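Local coordinates for hypothetical protein Atu0120 (Agrobacterium tumefaciens, PDB 2I6H), which is of unknown function but belongs to the bacterial DUF924 family and folds into an all-helical chain, crystallised here with bound calcium, at residues Lys24-Val35 against Gly75-Ala85. Numbering follows the deposited sequence.
Sequences KNDTAALAADIV and GWLEGAESSLA. With CA (calcium ion), chain C.
Ala31 sets its methyl over the six-membered ring of Trp76: CB stands 3.5 Å from the ring centroid, a CH-pi contact almost straight above its face. Alanine suits this place because a single methyl lets the helix backbone come down on the ring, with Ala31 CA 3.6 Å from Trp76 CH2. Branched side chains close the rim instead. Leu30 CG lies in the ring plane beside CH2, while Ile34 reaches the same edge with CD1, 3.8 Å from Trp76 CZ3. The indole N-H is used by the backbone O of Met23.

Farther along, Ala85 CB fits between Ala31 and Ile34, and Val35 sets CG2 over the first turn of the other helix. The small Ala31 and Ala85 probably help the axes of 29-35 and 80-85 come within 8.4 Å at 69°. Ser82, its OG tucked between backbone N and carbonyl carbon (chi1 55°), donates a hydrogen bond from OG to Trp76 O, 2.7 Å, a carbonyl that also accepts from Gly79 N.

At the solvent side, the carboxylates of Asp26 and Glu78 stack with planes 25° apart. Two carboxylates this close would probably repel if both are ionised, and the calcium ion, held by both oxygens of Glu78, would be expected to ease this; a water on the metal donates to Asp26 OD1.

The contact thus joins the start of helix 29-41 and the loop before it to the 3-10 segment 76-78 and the start of helix 80-97, with Leu30 and Ile34 also packing on Phe61 of helix 51-69.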
ATOM      1  N   LYS A  24     -13.608  27.208  16.161  1.00 17.40           N
ATOM      2  CA  LYS A  24     -13.386  26.354  17.331  0.50 17.81           C
ATOM      3  C   LYS A  24     -14.210  25.059  17.353  1.00 17.14           C
ATOM      4  O   LYS A  24     -13.794  24.073  17.924  1.00 17.08           O
ATOM      5  CB  LYS A  24     -13.588  27.158  18.622  0.50 18.18           C
ATOM      6  CG  LYS A  24     -12.433  28.120  18.913  0.50 18.29           C
ATOM      7  CD  LYS A  24     -12.477  28.676  20.345  0.50 19.68           C
ATOM      8  CE  LYS A  24     -11.343  29.665  20.583  0.50 21.87           C
ATOM      9  NZ  LYS A  24     -11.435  30.348  21.906  0.50 24.27           N
ATOM     10  N   ASN A  25     -15.410  25.080  16.745  1.00 16.21           N
ATOM     11  CA  ASN A  25     -16.327  23.938  16.860  1.00 14.95           C
ATOM     12  C   ASN A  25     -16.215  22.945  15.722  1.00 14.11           C
ATOM     13  O   ASN A  25     -15.647  23.260  14.647  1.00 13.04           O
ATOM     14  CB  ASN A  25     -17.783  24.424  16.959  1.00 16.88           C
ATOM     15  CG  ASN A  25     -17.929  25.681  17.825  1.00 20.19           C
ATOM     16  OD1 ASN A  25     -17.688  25.625  19.025  1.00 22.59           O
ATOM     17  ND2 ASN A  25     -18.319  26.806  17.211  1.00 22.25           N
ATOM     18  N   ASP A  26     -16.719  21.732  15.955  1.00 12.53           N
ATOM     19  CA  ASP A  26     -16.731  20.718  14.885  1.00 12.79           C
ATOM     20  C   ASP A  26     -17.442  21.174  13.604  1.00 13.20           C
ATOM     21  O   ASP A  26     -17.237  20.589  12.509  1.00 13.92           O
ATOM     22  CB  ASP A  26     -17.363  19.438  15.389  1.00 12.51           C
ATOM     23  CG  ASP A  26     -18.839  19.604  15.742  1.00 14.59           C
ATOM     24  OD1 ASP A  26     -19.148  20.453  16.572  1.00 14.31           O
ATOM     25  OD2 ASP A  26     -19.680  18.846  15.236  1.00 15.38           O
ATOM     26  N   THR A  27     -18.290  22.204  13.739  1.00 11.56           N
ATOM     27  CA  THR A  27     -19.010  22.773  12.575  1.00 12.24           C
ATOM     28  C   THR A  27     -18.188  23.786  11.759  1.00 12.03           C
ATOM     29  O   THR A  27     -18.725  24.402  10.789  1.00 12.00           O
ATOM     30  CB  THR A  27     -20.272  23.502  13.032  1.00 11.41           C
ATOM     31  OG1 THR A  27     -19.913  24.476  14.021  1.00 13.53           O
ATOM     32  CG2 THR A  27     -21.345  22.510  13.587  1.00 10.76           C
ATOM     33  N   ALA A  28     -16.916  23.979  12.149  1.00 11.32           N
ATOM     34  CA  ALA A  28     -16.036  24.965  11.495  1.00 12.12           C
ATOM     35  C   ALA A  28     -15.924  24.745   9.979  1.00 11.42           C
ATOM     36  O   ALA A  28     -15.683  23.604   9.510  1.00 13.04           O
ATOM     37  CB  ALA A  28     -14.629  24.932  12.131  1.00 11.83           C
ATOM     38  N   ALA A  29     -16.025  25.833   9.222  1.00 11.14           N
ATOM     39  CA  ALA A  29     -15.689  25.765   7.798  1.00 10.92           C
ATOM     40  C   ALA A  29     -14.270  25.258   7.578  1.00 12.18           C
ATOM     41  O   ALA A  29     -14.032  24.488   6.648  1.00 10.69           O
ATOM     42  CB  ALA A  29     -15.878  27.122   7.156  1.00 11.78           C
ATOM     43  N   LEU A  30     -13.330  25.703   8.424  1.00 10.65           N
ATOM     44  CA  LEU A  30     -11.929  25.314   8.268  1.00 10.40           C
ATOM     45  C   LEU A  30     -11.773  23.787   8.304  1.00 11.14           C
ATOM     46  O   LEU A  30     -11.006  23.227   7.510  1.00 10.42           O
ATOM     47  CB  LEU A  30     -11.084  25.974   9.365  1.00 10.59           C
ATOM     48  CG  LEU A  30      -9.555  25.707   9.290  1.00 10.02           C
ATOM     49  CD1 LEU A  30      -8.934  26.278   8.002  1.00 12.43           C
ATOM     50  CD2 LEU A  30      -8.933  26.358  10.524  1.00 14.06           C
ATOM     51  N   ALA A  31     -12.454  23.122   9.236  1.00  9.95           N
ATOM     52  CA  ALA A  31     -12.334  21.653   9.307  1.00 11.56           C
ATOM     53  C   ALA A  31     -12.834  21.006   8.002  1.00 12.07           C
ATOM     54  O   ALA A  31     -12.192  20.101   7.442  1.00 11.74           O
ATOM     55  CB  ALA A  31     -13.105  21.097  10.541  1.00 12.08           C
ATOM     56  N   ALA A  32     -13.964  21.490   7.509  1.00 11.46           N
ATOM     57  CA  ALA A  32     -14.536  20.964   6.262  1.00 11.86           C
ATOM     58  C   ALA A  32     -13.606  21.258   5.074  1.00 12.65           C
ATOM     59  O   ALA A  32     -13.452  20.428   4.170  1.00 12.31           O
ATOM     60  CB  ALA A  32     -15.927  21.547   6.016  1.00 12.83           C
ATOM     61  N   ASP A  33     -13.034  22.454   5.059  1.00 12.19           N
ATOM     62  CA  ASP A  33     -12.027  22.813   4.030  1.00 13.07           C
ATOM     63  C   ASP A  33     -10.863  21.842   4.013  1.00 11.83           C
ATOM     64  O   ASP A  33     -10.377  21.501   2.931  1.00 11.41           O
ATOM     65  CB  ASP A  33     -11.465  24.241   4.238  1.00 13.12           C
ATOM     66  CG  ASP A  33     -12.490  25.347   3.957  1.00 16.91           C
ATOM     67  OD1 ASP A  33     -13.562  25.053   3.390  1.00 17.38           O
ATOM     68  OD2 ASP A  33     -12.189  26.523   4.311  1.00 20.62           O
ATOM     69  N   ILE A  34     -10.352  21.454   5.196  1.00 10.80           N
ATOM     70  CA  ILE A  34      -9.176  20.567   5.264  1.00 10.20           C
ATOM     71  C   ILE A  34      -9.564  19.222   4.642  1.00 10.05           C
ATOM     72  O   ILE A  34      -8.829  18.655   3.804  1.00 10.26           O
ATOM     73  CB  ILE A  34      -8.674  20.419   6.733  1.00  9.64           C
ATOM     74  CG1 ILE A  34      -8.026  21.750   7.173  1.00  9.88           C
ATOM     75  CG2 ILE A  34      -7.746  19.216   6.880  1.00 10.73           C
ATOM     76  CD1 ILE A  34      -7.939  21.892   8.716  1.00 10.54           C
ATOM     77  N   VAL A  35     -10.722  18.718   5.058  1.00 10.42           N
ATOM     78  CA  VAL A  35     -11.177  17.415   4.583  1.00 11.64           C
ATOM     79  C   VAL A  35     -11.426  17.457   3.066  1.00 12.38           C
ATOM     80  O   VAL A  35     -10.964  16.563   2.330  1.00 12.99           O
ATOM     81  CB  VAL A  35     -12.411  16.902   5.379  1.00 11.82           C
ATOM     82  CG1 VAL A  35     -12.947  15.578   4.737  1.00 15.73           C
ATOM     83  CG2 VAL A  35     -12.013  16.657   6.881  1.00 11.35           C
ATOM     84  N   GLY A  75     -12.353  21.138  20.236  1.00 10.33           N
ATOM     85  CA  GLY A  75     -13.775  21.033  19.931  1.00  9.81           C
ATOM     86  C   GLY A  75     -14.066  20.213  18.679  1.00  9.06           C
ATOM     87  O   GLY A  75     -15.192  19.730  18.500  1.00  8.68           O
ATOM     88  N   TRP A  76     -13.071  20.068  17.801  1.00  8.50           N
ATOM     89  CA  TRP A  76     -13.250  19.263  16.576  1.00  9.82           C
ATOM     90  C   TRP A  76     -13.445  17.780  16.882  1.00 10.05           C
ATOM     91  O   TRP A  76     -13.909  17.006  16.032  1.00 10.68           O
ATOM     92  CB  TRP A  76     -12.065  19.470  15.605  1.00  9.13           C
ATOM     93  CG  TRP A  76     -12.041  20.840  14.985  1.00  9.24           C
ATOM     94  CD1 TRP A  76     -12.773  21.954  15.374  1.00  8.60           C
ATOM     95  CD2 TRP A  76     -11.231  21.258  13.883  1.00  9.33           C
ATOM     96  NE1 TRP A  76     -12.443  23.047  14.570  1.00 10.46           N
ATOM     97  CE2 TRP A  76     -11.509  22.643  13.643  1.00 10.09           C
ATOM     98  CE3 TRP A  76     -10.294  20.609  13.072  1.00 11.72           C
ATOM     99  CZ2 TRP A  76     -10.875  23.368  12.624  1.00 11.51           C
ATOM    100  CZ3 TRP A  76      -9.664  21.355  12.037  1.00  9.44           C
ATOM    101  CH2 TRP A  76      -9.973  22.709  11.829  1.00  9.27           C
ATOM    102  N   LEU A  77     -13.080  17.372  18.098  1.00 10.90           N
ATOM    103  CA  LEU A  77     -13.354  15.986  18.509  1.00  9.23           C
ATOM    104  C   LEU A  77     -14.868  15.676  18.497  1.00 10.43           C
ATOM    105  O   LEU A  77     -15.263  14.509  18.486  1.00 10.37           O
ATOM    106  CB  LEU A  77     -12.756  15.699  19.894  1.00  9.67           C
ATOM    107  CG  LEU A  77     -11.213  15.560  19.899  1.00 12.59           C
ATOM    108  CD1 LEU A  77     -10.713  15.559  21.357  1.00 13.31           C
ATOM    109  CD2 LEU A  77     -10.726  14.285  19.099  1.00 15.95           C
ATOM    110  N   GLU A  78     -15.706  16.718  18.505  1.00 10.29           N
ATOM    111  CA  GLU A  78     -17.161  16.480  18.501  1.00 11.49           C
ATOM    112  C   GLU A  78     -17.690  15.833  17.193  1.00 11.10           C
ATOM    113  O   GLU A  78     -18.734  15.134  17.217  1.00 11.71           O
ATOM    114  CB  GLU A  78     -17.896  17.794  18.805  1.00 10.35           C
ATOM    115  CG  GLU A  78     -19.385  17.604  18.863  1.00 13.56           C
ATOM    116  CD  GLU A  78     -20.161  18.884  19.246  1.00 13.52           C
ATOM    117  OE1 GLU A  78     -19.579  19.896  19.678  1.00 11.72           O
ATOM    118  OE2 GLU A  78     -21.407  18.846  19.099  1.00 12.53           O
ATOM    119  N   GLY A  79     -17.002  16.074  16.065  1.00 10.60           N
ATOM    120  CA  GLY A  79     -17.472  15.629  14.729  1.00 10.46           C
ATOM    121  C   GLY A  79     -16.527  14.591  14.123  1.00 11.16           C
ATOM    122  O   GLY A  79     -15.318  14.631  14.377  1.00  9.83           O
ATOM    123  N   ALA A  80     -17.066  13.672  13.332  1.00  9.32           N
ATOM    124  CA  ALA A  80     -16.222  12.653  12.721  1.00 10.72           C
ATOM    125  C   ALA A  80     -15.265  13.260  11.696  1.00 10.61           C
ATOM    126  O   ALA A  80     -14.046  13.006  11.766  1.00 10.71           O
ATOM    127  CB  ALA A  80     -17.074  11.511  12.078  1.00 10.12           C
ATOM    128  N   GLU A  81     -15.784  14.032  10.728  1.00 10.03           N
ATOM    129  CA  GLU A  81     -14.876  14.610   9.729  1.00 11.07           C
ATOM    130  C   GLU A  81     -13.961  15.697  10.310  1.00  9.83           C
ATOM    131  O   GLU A  81     -12.832  15.833   9.893  1.00 10.16           O
ATOM    132  CB  GLU A  81     -15.621  15.103   8.485  1.00 11.76           C
ATOM    133  CG  GLU A  81     -16.245  13.897   7.725  1.00 16.84           C
ATOM    134  CD  GLU A  81     -16.597  14.194   6.258  1.00 22.18           C
ATOM    135  OE1 GLU A  81     -16.920  15.358   5.971  1.00 20.68           O
ATOM    136  OE2 GLU A  81     -16.510  13.264   5.410  1.00 24.07           O
ATOM    137  N   SER A  82     -14.448  16.453  11.296  1.00  9.48           N
ATOM    138  CA  SER A  82     -13.565  17.420  11.950  1.00  9.01           C
ATOM    139  C   SER A  82     -12.461  16.699  12.738  1.00  9.29           C
ATOM    140  O   SER A  82     -11.329  17.194  12.819  1.00  9.05           O
ATOM    141  CB  SER A  82     -14.346  18.443  12.824  1.00  9.37           C
ATOM    142  OG  SER A  82     -15.165  17.783  13.771  1.00  9.36           O
ATOM    143  N   SER A  83     -12.759  15.522  13.286  1.00  9.32           N
ATOM    144  CA  SER A  83     -11.692  14.743  13.948  1.00  9.68           C
ATOM    145  C   SER A  83     -10.699  14.214  12.906  1.00  9.97           C
ATOM    146  O   SER A  83      -9.509  14.203  13.154  1.00  8.89           O
ATOM    147  CB  SER A  83     -12.232  13.575  14.765  1.00  9.96           C
ATOM    148  OG  SER A  83     -12.900  14.037  15.933  1.00  9.83           O
ATOM    149  N   LEU A  84     -11.215  13.778  11.757  1.00  9.06           N
ATOM    150  CA  LEU A  84     -10.334  13.452  10.620  1.00  9.35           C
ATOM    151  C   LEU A  84      -9.397  14.637  10.294  1.00  9.50           C
ATOM    152  O   LEU A  84      -8.199  14.453  10.071  1.00 10.04           O
ATOM    153  CB  LEU A  84     -11.176  13.055   9.367  1.00  7.64           C
ATOM    154  CG  LEU A  84     -10.387  12.805   8.054  1.00  9.50           C
ATOM    155  CD1 LEU A  84      -9.274  11.741   8.293  1.00 14.15           C
ATOM    156  CD2 LEU A  84     -11.307  12.390   6.887  1.00 10.62           C
ATOM    157  N   ALA A  85      -9.949  15.857  10.223  1.00  9.08           N
ATOM    158  CA  ALA A  85      -9.136  17.049  10.004  1.00  8.98           C
ATOM    159  C   ALA A  85      -8.006  17.165  11.043  1.00  9.23           C
ATOM    160  O   ALA A  85      -6.878  17.538  10.681  1.00  9.18           O
ATOM    161  CB  ALA A  85     -10.000  18.321  10.006  1.00  8.87           C
TER
HETATM  162 CA    CA C 501     -21.768  21.171  19.731  1.00 15.96          CA
HETATM  163  O   HOH W   1     -12.045  24.048  20.024  1.00 13.15           O
HETATM  164  O   HOH W   2     -17.329  21.296  18.864  1.00 16.72           O
HETATM  165  O   HOH W   3     -21.155  21.740  17.392  1.00 19.57           O